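Local coordinates for long form salivary protein D7L1 (Anopheles stephensi, PDB 3NHI) that binds and sequesters cysteinyl leukotrienes and thromboxane A2 analogues, so countering host responses while the mosquito takes its blood meal, at residues Lys168-Trp172 / Ser183-Ala189; Arg176-Leu180 / Tyr242-Asn247; Gly152-Ala157 / Leu290-Val294. One frame throughout, in Å; residues are numbered along the deposited sequence.

Interaction 1. Residues Lys168-Trp172 / Ser183-Ala189; sequences KQSEW and SPELKDA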
ATOM      1  N   LYS A 168      -2.712  11.852  28.293  1.00 20.24           N
ATOM      2  CA  LYS A 168      -1.315  11.413  28.342  1.00 19.87           C
ATOM      3  C   LYS A 168      -0.517  11.906  27.137  1.00 18.90           C
ATOM      4  O   LYS A 168      -0.940  11.765  25.993  1.00 18.75           O
ATOM      5  CB  LYS A 168      -1.210   9.887  28.454  1.00 20.17           C
ATOM      6  CG  LYS A 168       0.130   9.410  29.021  1.00 22.32           C
ATOM      7  CD  LYS A 168       0.217   7.895  29.112  1.00 25.21           C
ATOM      8  CE  LYS A 168       1.427   7.468  29.947  1.00 27.19           C
ATOM      9  NZ  LYS A 168       1.814   6.037  29.744  1.00 29.46           N
ATOM     10  N   GLN A 169       0.637  12.495  27.424  1.00 18.02           N
ATOM     11  CA  GLN A 169       1.566  12.965  26.409  1.00 17.08           C
ATOM     12  C   GLN A 169       2.062  11.792  25.564  1.00 15.26           C
ATOM     13  O   GLN A 169       2.324  10.701  26.086  1.00 15.33           O
ATOM     14  CB  GLN A 169       2.749  13.650  27.097  1.00 17.74           C
ATOM     15  CG  GLN A 169       3.667  14.448  26.194  1.00 20.93           C
ATOM     16  CD  GLN A 169       4.734  15.193  26.977  1.00 24.54           C
ATOM     17  OE1 GLN A 169       4.759  16.425  26.990  1.00 27.48           O
ATOM     18  NE2 GLN A 169       5.612  14.447  27.649  1.00 26.36           N
ATOM     19  N   SER A 170       2.174  12.013  24.258  1.00 13.51           N
ATOM     20  CA  SER A 170       2.765  11.011  23.380  1.00 11.82           C
ATOM     21  C   SER A 170       4.189  10.672  23.801  1.00 11.64           C
ATOM     22  O   SER A 170       4.977  11.549  24.173  1.00 11.71           O
ATOM     23  CB  SER A 170       2.761  11.483  21.931  1.00 11.54           C
ATOM     24  OG  SER A 170       3.490  10.575  21.123  1.00 10.06           O
ATOM     25  N   GLU A 171       4.513   9.385  23.722  1.00 11.16           N
ATOM     26  CA  GLU A 171       5.874   8.917  23.972  1.00 10.86           C
ATOM     27  C   GLU A 171       6.829   9.429  22.898  1.00 11.11           C
ATOM     28  O   GLU A 171       8.040   9.396  23.073  1.00 11.57           O
ATOM     29  CB  GLU A 171       5.911   7.391  24.049  1.00 10.92           C
ATOM     30  CG  GLU A 171       5.191   6.857  25.283  1.00  9.67           C
ATOM     31  CD  GLU A 171       5.104   5.345  25.342  1.00  9.45           C
ATOM     32  OE1 GLU A 171       4.290   4.862  26.148  1.00 11.29           O
ATOM     33  OE2 GLU A 171       5.843   4.646  24.611  1.00 10.24           O
ATOM     34  N   TRP A 172       6.267   9.902  21.787  1.00 10.87           N
ATOM     35  CA  TRP A 172       7.049  10.370  20.656  1.00 11.58           C
ATOM     36  C   TRP A 172       6.971  11.891  20.483  1.00 13.15           C
ATOM     37  O   TRP A 172       7.319  12.418  19.421  1.00 12.60           O
ATOM     38  CB  TRP A 172       6.588   9.657  19.379  1.00 10.95           C
ATOM     39  CG  TRP A 172       6.674   8.150  19.428  1.00  9.17           C
ATOM     40  CD1 TRP A 172       7.406   7.386  20.299  1.00  8.75           C
ATOM     41  CD2 TRP A 172       6.031   7.235  18.534  1.00  8.27           C
ATOM     42  NE1 TRP A 172       7.234   6.046  20.014  1.00  8.43           N
ATOM     43  CE2 TRP A 172       6.397   5.929  18.934  1.00  7.40           C
ATOM     44  CE3 TRP A 172       5.172   7.390  17.435  1.00  7.31           C
ATOM     45  CZ2 TRP A 172       5.935   4.785  18.266  1.00  7.03           C
ATOM     46  CZ3 TRP A 172       4.713   6.257  16.783  1.00  7.31           C
ATOM     47  CH2 TRP A 172       5.099   4.975  17.197  1.00  7.62           C
ATOM     48  N   SER A 183       3.330   0.174  26.862  1.00  7.60           N
ATOM     49  CA  SER A 183       2.120   0.927  27.197  1.00  7.69           C
ATOM     50  C   SER A 183       0.991   0.557  26.230  1.00  7.91           C
ATOM     51  O   SER A 183       1.265   0.166  25.091  1.00  7.62           O
ATOM     52  CB  SER A 183       2.375   2.428  27.151  1.00  8.28           C
ATOM     53  OG  SER A 183       2.578   2.860  25.816  1.00  7.89           O
ATOM     54  N   PRO A 184      -0.277   0.678  26.670  1.00  8.14           N
ATOM     55  CA  PRO A 184      -1.379   0.368  25.754  1.00  8.60           C
ATOM     56  C   PRO A 184      -1.347   1.261  24.518  1.00  8.27           C
ATOM     57  O   PRO A 184      -1.689   0.808  23.428  1.00  8.06           O
ATOM     58  CB  PRO A 184      -2.637   0.641  26.584  1.00  9.06           C
ATOM     59  CG  PRO A 184      -2.169   1.352  27.815  1.00  9.61           C
ATOM     60  CD  PRO A 184      -0.749   0.976  28.037  1.00  8.58           C
ATOM     61  N   GLU A 185      -0.895   2.499  24.680  1.00  7.91           N
ATOM     62  CA  GLU A 185      -0.826   3.429  23.557  1.00  7.87           C
ATOM     63  C   GLU A 185       0.249   3.015  22.551  1.00  7.58           C
ATOM     64  O   GLU A 185       0.030   3.061  21.337  1.00  6.89           O
ATOM     65  CB  GLU A 185      -0.582   4.862  24.046  1.00  8.25           C
ATOM     66  CG  GLU A 185      -1.705   5.469  24.912  1.00  9.05           C
ATOM     67  CD  GLU A 185      -1.576   5.138  26.389  1.00 11.29           C
ATOM     68  OE1 GLU A 185      -0.618   4.445  26.797  1.00 11.39           O
ATOM     69  OE2 GLU A 185      -2.460   5.587  27.141  1.00 14.11           O
ATOM     70  N   LEU A 186       1.414   2.618  23.043  1.00  7.08           N
ATOM     71  CA  LEU A 186       2.475   2.164  22.151  1.00  6.88           C
ATOM     72  C   LEU A 186       2.059   0.897  21.405  1.00  6.71           C
ATOM     73  O   LEU A 186       2.298   0.773  20.196  1.00  6.18           O
ATOM     74  CB  LEU A 186       3.788   1.953  22.914  1.00  7.34           C
ATOM     75  CG  LEU A 186       4.999   1.539  22.067  1.00  6.72           C
ATOM     76  CD1 LEU A 186       5.340   2.576  20.994  1.00  8.25           C
ATOM     77  CD2 LEU A 186       6.184   1.326  22.984  1.00  7.94           C
ATOM     78  N   LYS A 187       1.426  -0.036  22.107  1.00  7.08           N
ATOM     79  CA  LYS A 187       0.953  -1.251  21.459  1.00  7.22           C
ATOM     80  C   LYS A 187      -0.049  -0.919  20.354  1.00  7.14           C
ATOM     81  O   LYS A 187       0.009  -1.504  19.266  1.00  7.48           O
ATOM     82  CB  LYS A 187       0.341  -2.226  22.470  1.00  7.19           C
ATOM     83  CG  LYS A 187       1.358  -2.738  23.481  1.00  8.56           C
ATOM     84  CD  LYS A 187       0.721  -3.696  24.473  1.00 12.30           C
ATOM     85  CE  LYS A 187       1.756  -4.260  25.428  1.00 14.36           C
ATOM     86  NZ  LYS A 187       1.099  -4.954  26.579  1.00 18.35           N
ATOM     87  N   ASP A 188      -0.953   0.017  20.623  1.00  7.27           N
ATOM     88  CA  ASP A 188      -1.922   0.435  19.624  1.00  7.84           C
ATOM     89  C   ASP A 188      -1.246   1.089  18.420  1.00  6.81           C
ATOM     90  O   ASP A 188      -1.537   0.736  17.264  1.00  6.47           O
ATOM     91  CB  ASP A 188      -2.963   1.380  20.218  1.00  8.56           C
ATOM     92  CG  ASP A 188      -4.019   1.754  19.210  1.00 12.13           C
ATOM     93  OD1 ASP A 188      -4.882   0.895  18.907  1.00 16.69           O
ATOM     94  OD2 ASP A 188      -3.973   2.880  18.684  1.00 14.60           O
ATOM     95  N   ALA A 189      -0.352   2.044  18.681  1.00  6.62           N
ATOM     96  CA  ALA A 189       0.373   2.705  17.609  1.00  5.83           C
ATOM     97  C   ALA A 189       1.090   1.692  16.720  1.00  5.69           C
ATOM     98  O   ALA A 189       1.008   1.774  15.487  1.00  5.76           O
ATOM     99  CB  ALA A 189       1.363   3.721  18.170  1.00  6.02           C
TER
HETATM  100  O   HOH W   1       1.926   6.223  26.784  1.00 13.59           O
HETATM  101  O   HOH W   2      -0.442   4.628  29.426  1.00 31.84           O
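Two donors grip OE1 of Glu171: the hydroxyl of Ser183, whose OG lies 2.7 Å from Glu171 OE1, and water 1, which donates to the same oxygen over 2.8 Å. The hydroxyl arrives on the syn side of the carboxylate, 33° out of its plane. Ser183 is also the N-cap of helix 184-196. With chi1 at 70°, its OG sits between the backbone N and the carbonyl carbon, where it accepts a bond from Leu186 N at 3.0 Å. The second carboxylate oxygen, OE2, is hydrogen-bonded to Thr181 OG1 and rests against the CD2 methyl of Leu186.

Beside this group the extended chain of Lys168 crosses Glu185 at roughly a right angle. Lys168 NZ and Glu185 OE1 stay 4.1 Å apart, beyond a salt bridge, but waters 1 and 2 each accept from the ammonium and donate to the carboxylate. The apolar flank is formed by Trp172, whose CZ2 meets Leu186 CD1 at 3.6 Å, while its CH2 approaches Ala189 CB at 4.1 Å. Both methyls come at the indole obliquely, and Trp164 packs on the same ring system. The contact thus folds the loop before helix 184-196 back onto that helix's first turns. An acidic group beside the N-terminal end, linked through the capping serine, would probably be stabilised in its ionised form by the helix dipole and by Lys168, partly offset by the like charge of Glu185.

Interaction 2. Residues Arg176-Leu180 / Tyr242-Asn247; sequences RRYKL and YVCLVN. With SO4 (sulfate ion), chain D.
The side chains of Tyr178 and Tyr242 meet at about a right angle, with the phenol oxygen of Tyr242 leading: Tyr242 OH lies 3.4 Å from Tyr178 CD1, oblique to the ring. Tyr242 reaches this far because its CG stands anti to the backbone N (chi1 176°), which sends the ring toward the loop. Waters 3 and 4, each 2.7 Å from Tyr242 OH, hold it there. Water 3 donates to Arg177 O, tying the tyrosine to the loop; water 4 lies near the carbonyls of Arg177 and Lys179 but cannot serve all its acceptors at once. Water 3 also accepts from Arg176 NH1, which donates to Tyr178 OH at 3.0 Å, almost straight and within the guanidinium plane. Asp259 is the other polar partner of the Tyr178 hydroxyl.

This is loop-on-helix packing in an all-helical domain of the odorant-binding protein family: residues 176-180 lie along the last turns of helix 238-246, which Cys244 joins by a disulfide to Cys233. Leu180 is directed toward that helix. Its CD2 meets Tyr242 CE2 at 3.5 Å, and its CD1 touches Val246 and the amide of Asn247, which comes from the opposite direction. Val246 CG2 packs beside the tyrosine pair, touching Tyr178 CD1 (3.8 Å) and lying above one face of the Tyr242 ring, offset toward its rim. On the outer side of the loop, a sulfate, probably from the crystallisation liquor, takes hydrogen bonds from Tyr178 N, from Arg177 NH2 near the guanidinium plane, and from Lys255.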
ATOM      1  N   ARG A 176       9.839  10.385  17.393  1.00 10.71           N
ATOM      2  CA  ARG A 176       9.706   8.953  17.641  1.00 10.04           C
ATOM      3  C   ARG A 176      11.049   8.326  17.989  1.00 10.25           C
ATOM      4  O   ARG A 176      12.056   8.601  17.351  1.00 11.22           O
ATOM      5  CB  ARG A 176       9.107   8.267  16.412  1.00  9.02           C
ATOM      6  CG  ARG A 176       8.952   6.758  16.542  1.00  7.90           C
ATOM      7  CD  ARG A 176       8.201   6.170  15.356  1.00  7.25           C
ATOM      8  NE  ARG A 176       8.887   6.338  14.070  1.00  6.86           N
ATOM      9  CZ  ARG A 176       9.869   5.552  13.633  1.00  6.23           C
ATOM     10  NH1 ARG A 176      10.320   4.548  14.385  1.00  8.07           N
ATOM     11  NH2 ARG A 176      10.419   5.783  12.445  1.00  6.92           N
ATOM     12  N   ARG A 177      11.053   7.474  19.007  1.00 10.95           N
ATOM     13  CA  ARG A 177      12.245   6.701  19.332  1.00 11.35           C
ATOM     14  C   ARG A 177      11.854   5.235  19.540  1.00 10.48           C
ATOM     15  O   ARG A 177      10.683   4.864  19.387  1.00 10.03           O
ATOM     16  CB  ARG A 177      12.986   7.303  20.541  1.00 12.49           C
ATOM     17  CG  ARG A 177      13.533   8.708  20.279  1.00 15.69           C
ATOM     18  CD  ARG A 177      14.521   9.175  21.318  1.00 21.07           C
ATOM     19  NE  ARG A 177      15.816   8.503  21.206  1.00 23.46           N
ATOM     20  CZ  ARG A 177      16.886   8.817  21.934  1.00 24.69           C
ATOM     21  NH1 ARG A 177      16.827   9.800  22.829  1.00 26.44           N
ATOM     22  NH2 ARG A 177      18.019   8.151  21.768  1.00 25.79           N
ATOM     23  N   TYR A 178      12.832   4.411  19.887  1.00  9.78           N
ATOM     24  CA  TYR A 178      12.613   2.973  19.983  1.00  9.24           C
ATOM     25  C   TYR A 178      12.490   2.484  21.422  1.00  9.65           C
ATOM     26  O   TYR A 178      12.656   1.294  21.696  1.00 10.20           O
ATOM     27  CB  TYR A 178      13.688   2.225  19.178  1.00  8.88           C
ATOM     28  CG  TYR A 178      13.444   2.365  17.696  1.00  7.91           C
ATOM     29  CD1 TYR A 178      12.668   1.436  17.017  1.00  7.44           C
ATOM     30  CD2 TYR A 178      13.939   3.460  16.984  1.00  6.75           C
ATOM     31  CE1 TYR A 178      12.410   1.571  15.658  1.00  6.81           C
ATOM     32  CE2 TYR A 178      13.685   3.607  15.621  1.00  6.90           C
ATOM     33  CZ  TYR A 178      12.918   2.654  14.967  1.00  6.20           C
ATOM     34  OH  TYR A 178      12.642   2.765  13.622  1.00  5.66           O
ATOM     35  N   LYS A 179      12.152   3.401  22.325  1.00  9.62           N
ATOM     36  CA  LYS A 179      11.964   3.048  23.730  1.00 10.13           C
ATOM     37  C   LYS A 179      10.774   2.104  23.859  1.00  9.40           C
ATOM     38  O   LYS A 179       9.680   2.393  23.362  1.00  9.85           O
ATOM     39  CB  LYS A 179      11.732   4.303  24.557  1.00 10.57           C
ATOM     40  CG  LYS A 179      11.561   4.054  26.053  1.00 11.95           C
ATOM     41  CD  LYS A 179      11.129   5.315  26.800  1.00 15.32           C
ATOM     42  CE  LYS A 179      12.219   6.377  26.795  1.00 17.79           C
ATOM     43  NZ  LYS A 179      13.342   6.008  27.697  1.00 20.32           N
ATOM     44  N   LEU A 180      11.004   0.964  24.503  1.00  9.15           N
ATOM     45  CA  LEU A 180       9.959  -0.038  24.681  1.00  8.28           C
ATOM     46  C   LEU A 180       9.320   0.094  26.061  1.00  8.36           C
ATOM     47  O   LEU A 180       9.944  -0.221  27.077  1.00  9.29           O
ATOM     48  CB  LEU A 180      10.520  -1.444  24.460  1.00  7.77           C
ATOM     49  CG  LEU A 180      11.209  -1.667  23.103  1.00  7.36           C
ATOM     50  CD1 LEU A 180      11.862  -3.049  23.066  1.00  7.09           C
ATOM     51  CD2 LEU A 180      10.239  -1.464  21.932  1.00  7.44           C
ATOM     52  N   TYR A 242       7.590  -6.272  16.976  1.00  5.15           N
ATOM     53  CA  TYR A 242       8.369  -5.054  17.103  1.00  5.65           C
ATOM     54  C   TYR A 242       9.419  -5.173  18.226  1.00  6.12           C
ATOM     55  O   TYR A 242      10.591  -4.867  18.005  1.00  6.78           O
ATOM     56  CB  TYR A 242       7.394  -3.905  17.353  1.00  5.64           C
ATOM     57  CG  TYR A 242       7.988  -2.543  17.610  1.00  5.50           C
ATOM     58  CD1 TYR A 242       8.639  -1.825  16.605  1.00  5.00           C
ATOM     59  CD2 TYR A 242       7.866  -1.953  18.863  1.00  5.59           C
ATOM     60  CE1 TYR A 242       9.164  -0.567  16.852  1.00  5.23           C
ATOM     61  CE2 TYR A 242       8.377  -0.689  19.111  1.00  5.88           C
ATOM     62  CZ  TYR A 242       9.023  -0.002  18.106  1.00  5.17           C
ATOM     63  OH  TYR A 242       9.548   1.252  18.346  1.00  7.18           O
ATOM     64  N   VAL A 243       8.988  -5.628  19.404  1.00  6.18           N
ATOM     65  CA  VAL A 243       9.895  -5.862  20.535  1.00  6.51           C
ATOM     66  C   VAL A 243      10.970  -6.885  20.171  1.00  6.04           C
ATOM     67  O   VAL A 243      12.162  -6.679  20.449  1.00  6.52           O
ATOM     68  CB  VAL A 243       9.123  -6.313  21.800  1.00  6.28           C
ATOM     69  CG1 VAL A 243      10.084  -6.864  22.855  1.00  7.25           C
ATOM     70  CG2 VAL A 243       8.332  -5.163  22.383  1.00  7.65           C
ATOM     71  N   CYS A 244      10.566  -7.975  19.522  1.00  6.33           N
ATOM     72  CA  CYS A 244      11.549  -8.986  19.129  1.00  6.52           C
ATOM     73  C   CYS A 244      12.625  -8.424  18.200  1.00  6.84           C
ATOM     74  O   CYS A 244      13.805  -8.721  18.369  1.00  7.48           O
ATOM     75  CB  CYS A 244      10.878 -10.198  18.493  1.00  6.72           C
ATOM     76  SG  CYS A 244       9.982 -11.161  19.720  1.00  7.11           S
ATOM     77  N   LEU A 245      12.217  -7.603  17.228  1.00  6.72           N
ATOM     78  CA  LEU A 245      13.161  -7.014  16.281  1.00  7.15           C
ATOM     79  C   LEU A 245      14.067  -6.002  16.964  1.00  7.39           C
ATOM     80  O   LEU A 245      15.293  -6.030  16.786  1.00  8.06           O
ATOM     81  CB  LEU A 245      12.407  -6.361  15.118  1.00  6.88           C
ATOM     82  CG  LEU A 245      11.717  -7.356  14.180  1.00  6.59           C
ATOM     83  CD1 LEU A 245      10.592  -6.669  13.419  1.00  6.57           C
ATOM     84  CD2 LEU A 245      12.702  -8.024  13.229  1.00  8.05           C
ATOM     85  N   VAL A 246      13.472  -5.140  17.781  1.00  7.58           N
ATOM     86  CA  VAL A 246      14.228  -4.069  18.429  1.00  8.94           C
ATOM     87  C   VAL A 246      15.256  -4.640  19.404  1.00  9.72           C
ATOM     88  O   VAL A 246      16.388  -4.152  19.465  1.00 10.77           O
ATOM     89  CB  VAL A 246      13.288  -3.058  19.126  1.00  8.44           C
ATOM     90  CG1 VAL A 246      14.082  -2.118  20.050  1.00 10.13           C
ATOM     91  CG2 VAL A 246      12.510  -2.251  18.080  1.00  8.89           C
ATOM     92  N   ASN A 247      14.894  -5.700  20.118  1.00  9.84           N
ATOM     93  CA  ASN A 247      15.791  -6.256  21.129  1.00 10.86           C
ATOM     94  C   ASN A 247      16.770  -7.315  20.620  1.00 11.23           C
ATOM     95  O   ASN A 247      17.540  -7.880  21.401  1.00 13.61           O
ATOM     96  CB  ASN A 247      14.999  -6.757  22.333  1.00 10.50           C
ATOM     97  CG  ASN A 247      14.560  -5.623  23.247  1.00  9.81           C
ATOM     98  OD1 ASN A 247      15.066  -4.503  23.151  1.00 11.94           O
ATOM     99  ND2 ASN A 247      13.631  -5.910  24.145  1.00 11.65           N
TER
HETATM  100  S   SO4 D 299      16.700   4.966  19.769  1.00 40.78           S
HETATM  101  O1  SO4 D 299      16.641   3.735  20.551  1.00 41.39           O
HETATM  102  O2  SO4 D 299      15.381   5.580  19.730  1.00 40.67           O
HETATM  103  O3  SO4 D 299      17.137   4.662  18.409  1.00 40.65           O
HETATM  104  O4  SO4 D 299      17.650   5.883  20.392  1.00 40.86           O
HETATM  105  O   HOH W   3       9.617   3.646  17.001  1.00  7.98           O
HETATM  106  O   HOH W   4       9.047   2.706  20.558  1.00 10.45           O

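Interaction 3. Residues Gly152-Ala157 / Leu290-Val294; sequences GESFHA and LNTTV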
ATOM      1  N   GLY A 152       1.530  12.505   2.166  1.00  9.12           N
ATOM      2  CA  GLY A 152       2.470  13.377   2.872  1.00  8.68           C
ATOM      3  C   GLY A 152       2.532  13.101   4.362  1.00  8.64           C
ATOM      4  O   GLY A 152       3.363  13.672   5.067  1.00  9.13           O
ATOM      5  N   GLU A 153       1.659  12.220   4.845  1.00  7.59           N
ATOM      6  CA  GLU A 153       1.586  11.871   6.261  1.00  7.36           C
ATOM      7  C   GLU A 153       2.088  10.443   6.403  1.00  6.89           C
ATOM      8  O   GLU A 153       1.589   9.548   5.718  1.00  7.42           O
ATOM      9  CB  GLU A 153       0.132  11.960   6.745  1.00  7.67           C
ATOM     10  CG  GLU A 153      -0.110  11.551   8.190  1.00  9.44           C
ATOM     11  CD  GLU A 153      -1.584  11.621   8.579  1.00  9.70           C
ATOM     12  OE1 GLU A 153      -2.461  11.468   7.700  1.00  9.86           O
ATOM     13  OE2 GLU A 153      -1.875  11.800   9.778  1.00 10.94           O
ATOM     14  N   SER A 154       3.059  10.205   7.283  1.00  5.86           N
ATOM     15  CA  SER A 154       3.541   8.823   7.458  1.00  5.48           C
ATOM     16  C   SER A 154       2.532   8.015   8.251  1.00  5.32           C
ATOM     17  O   SER A 154       1.741   8.573   9.023  1.00  5.53           O
ATOM     18  CB  SER A 154       4.910   8.786   8.148  1.00  5.69           C
ATOM     19  OG  SER A 154       4.825   9.227   9.498  1.00  5.81           O
ATOM     20  N   PHE A 155       2.561   6.694   8.076  1.00  5.24           N
ATOM     21  CA  PHE A 155       1.737   5.873   8.943  1.00  5.10           C
ATOM     22  C   PHE A 155       2.103   6.044  10.405  1.00  5.15           C
ATOM     23  O   PHE A 155       1.219   6.051  11.261  1.00  6.16           O
ATOM     24  CB  PHE A 155       1.699   4.395   8.523  1.00  4.67           C
ATOM     25  CG  PHE A 155       0.440   4.035   7.783  1.00  4.00           C
ATOM     26  CD1 PHE A 155      -0.791   4.082   8.442  1.00  4.52           C
ATOM     27  CD2 PHE A 155       0.469   3.689   6.424  1.00  4.93           C
ATOM     28  CE1 PHE A 155      -1.981   3.804   7.762  1.00  5.02           C
ATOM     29  CE2 PHE A 155      -0.723   3.401   5.739  1.00  5.03           C
ATOM     30  CZ  PHE A 155      -1.945   3.454   6.410  1.00  5.12           C
ATOM     31  N   HIS A 156       3.393   6.232  10.687  1.00  5.23           N
ATOM     32  CA  HIS A 156       3.800   6.403  12.077  1.00  5.22           C
ATOM     33  C   HIS A 156       3.150   7.647  12.692  1.00  5.22           C
ATOM     34  O   HIS A 156       2.695   7.597  13.829  1.00  6.11           O
ATOM     35  CB  HIS A 156       5.322   6.459  12.206  1.00  4.95           C
ATOM     36  CG  HIS A 156       6.023   5.269  11.625  1.00  5.17           C
ATOM     37  ND1 HIS A 156       5.887   4.897  10.303  1.00  5.73           N
ATOM     38  CD2 HIS A 156       6.898   4.393  12.176  1.00  5.59           C
ATOM     39  CE1 HIS A 156       6.628   3.824  10.077  1.00  5.63           C
ATOM     40  NE2 HIS A 156       7.254   3.501  11.195  1.00  4.44           N
ATOM     41  N   ALA A 157       3.083   8.745  11.940  1.00  5.48           N
ATOM     42  CA  ALA A 157       2.449   9.962  12.445  1.00  5.68           C
ATOM     43  C   ALA A 157       0.934   9.833  12.539  1.00  5.55           C
ATOM     44  O   ALA A 157       0.332  10.273  13.529  1.00  6.72           O
ATOM     45  CB  ALA A 157       2.829  11.149  11.582  1.00  5.70           C
ATOM     46  N   LEU A 290       8.050  16.381   5.417  1.00  9.36           N
ATOM     47  CA  LEU A 290       6.725  15.769   5.392  1.00  8.85           C
ATOM     48  C   LEU A 290       6.134  15.699   6.802  1.00  8.41           C
ATOM     49  O   LEU A 290       6.779  16.081   7.778  1.00  8.85           O
ATOM     50  CB  LEU A 290       6.814  14.372   4.749  1.00  8.81           C
ATOM     51  CG  LEU A 290       7.295  14.364   3.290  1.00  9.48           C
ATOM     52  CD1 LEU A 290       7.658  12.953   2.854  1.00 10.82           C
ATOM     53  CD2 LEU A 290       6.278  14.987   2.325  1.00 12.05           C
ATOM     54  N   ASN A 291       4.900  15.212   6.903  1.00  8.10           N
ATOM     55  CA  ASN A 291       4.231  15.063   8.184  1.00  8.22           C
ATOM     56  C   ASN A 291       4.597  13.704   8.787  1.00  7.80           C
ATOM     57  O   ASN A 291       3.893  12.709   8.615  1.00  7.54           O
ATOM     58  CB  ASN A 291       2.717  15.244   8.012  1.00  8.67           C
ATOM     59  CG  ASN A 291       1.945  15.112   9.321  1.00  9.40           C
ATOM     60  OD1 ASN A 291       2.516  15.099  10.407  1.00 11.61           O
ATOM     61  ND2 ASN A 291       0.629  15.007   9.206  1.00 12.07           N
ATOM     62  N   THR A 292       5.722  13.687   9.493  1.00  7.35           N
ATOM     63  CA  THR A 292       6.298  12.451  10.029  1.00  7.36           C
ATOM     64  C   THR A 292       6.615  12.600  11.517  1.00  7.47           C
ATOM     65  O   THR A 292       6.366  13.649  12.123  1.00  8.49           O
ATOM     66  CB  THR A 292       7.612  12.073   9.318  1.00  7.29           C
ATOM     67  OG1 THR A 292       8.621  13.018   9.691  1.00  8.70           O
ATOM     68  CG2 THR A 292       7.440  12.062   7.815  1.00  8.16           C
ATOM     69  N   THR A 293       7.187  11.548  12.097  1.00  7.89           N
ATOM     70  CA  THR A 293       7.522  11.528  13.516  1.00  8.10           C
ATOM     71  C   THR A 293       9.004  11.813  13.754  1.00  9.21           C
ATOM     72  O   THR A 293       9.529  11.527  14.825  1.00  9.23           O
ATOM     73  CB  THR A 293       7.135  10.184  14.178  1.00  7.65           C
ATOM     74  OG1 THR A 293       7.843   9.109  13.551  1.00  6.88           O
ATOM     75  CG2 THR A 293       5.637   9.937  14.093  1.00  8.30           C
ATOM     76  N   VAL A 294       9.657  12.408  12.762  1.00 10.38           N
ATOM     77  CA  VAL A 294      11.095  12.706  12.819  1.00 11.90           C
ATOM     78  C   VAL A 294      11.430  13.766  13.877  1.00 13.44           C
ATOM     79  O   VAL A 294      10.586  14.592  14.232  1.00 13.44           O
ATOM     80  CB  VAL A 294      11.626  13.121  11.409  1.00 11.83           C
ATOM     81  CG1 VAL A 294      11.216  14.551  11.052  1.00 12.33           C
ATOM     82  CG2 VAL A 294      13.147  12.938  11.305  1.00 11.86           C
TER
HETATM   83  O   HOH W   5      -0.657  13.585  11.699  1.00 32.90           O
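Gly152 offers its carbonyl to the other segment: Asn291 N donates to Gly152 O at 2.8 Å, and the donor lies nearly in line with the C=O bond. The glycine itself adopts a left-handed backbone conformation (phi 91°), which it tolerates because it has no CB to crowd the preceding carbonyl O, and CB of Leu290 rests against Gly152 O. Glu153 follows, its CA 3.4 Å from Asn291 O in a CA-H...O contact. Its side chain runs beside that of Asn291, both pointing the same way, with carboxylate and amide planes 13° apart. Water 5 joins them, donating to Glu153 OE2 and accepting from Asn291 ND2, while OE1 of the glutamate takes a bond from Gln150 N.

Ser154 N then donates to Asn291 O at 3.0 Å, the donor tilted from the carbonyl plane. The two backbone bonds together make a single beta bridge of the parallel pattern between Glu153 and Asn291, a short tie between the C-terminal tail and the approach to helix 155-163 in this all-helical fold. Asn291 is at the same time the centre of an inverse gamma turn. Ser154 is also the helix N-cap: with chi1 67° its OG accepts from Ala157 N at 3.0 Å, and Glu262 is its other partner. His156 brings CB to within 3.9 Å of Thr293 OG1, a hydroxyl held by Glu262 and Arg176, while its ring meets Phe258 edge-to-face. Ala157 closes over the tail, its CB 3.5 Å from Asn291 O, and Thr293 CG2 packs against Ala157 N at 3.5 Å.

The three contacts touch one another pairwise, forming a compact cluster. Interactions 1 and 2, with centres about 13 Å apart, touch where Leu186 CD2 approaches Lys179 O at 3.7 Å. Interaction 3, with its centre about 16 Å from that of interaction 1, touches it through Trp172 CZ3 and His156 O (3.8 Å). Interactions 2 and 3, about 18 Å apart between centres, are joined by a probable hydrogen bond from Arg176 N to Thr293 O, 2.8 Å. Loop 164-183 thus connects helices 155-163 and 184-196, helix 238-246 and the C-terminal tail. In interaction 3, Gly152 follows Lys151, a leukotriene C4 and thromboxane A2 binding residue, but is itself about 11 Å from the bound hydroxyicosatetraenoic acid.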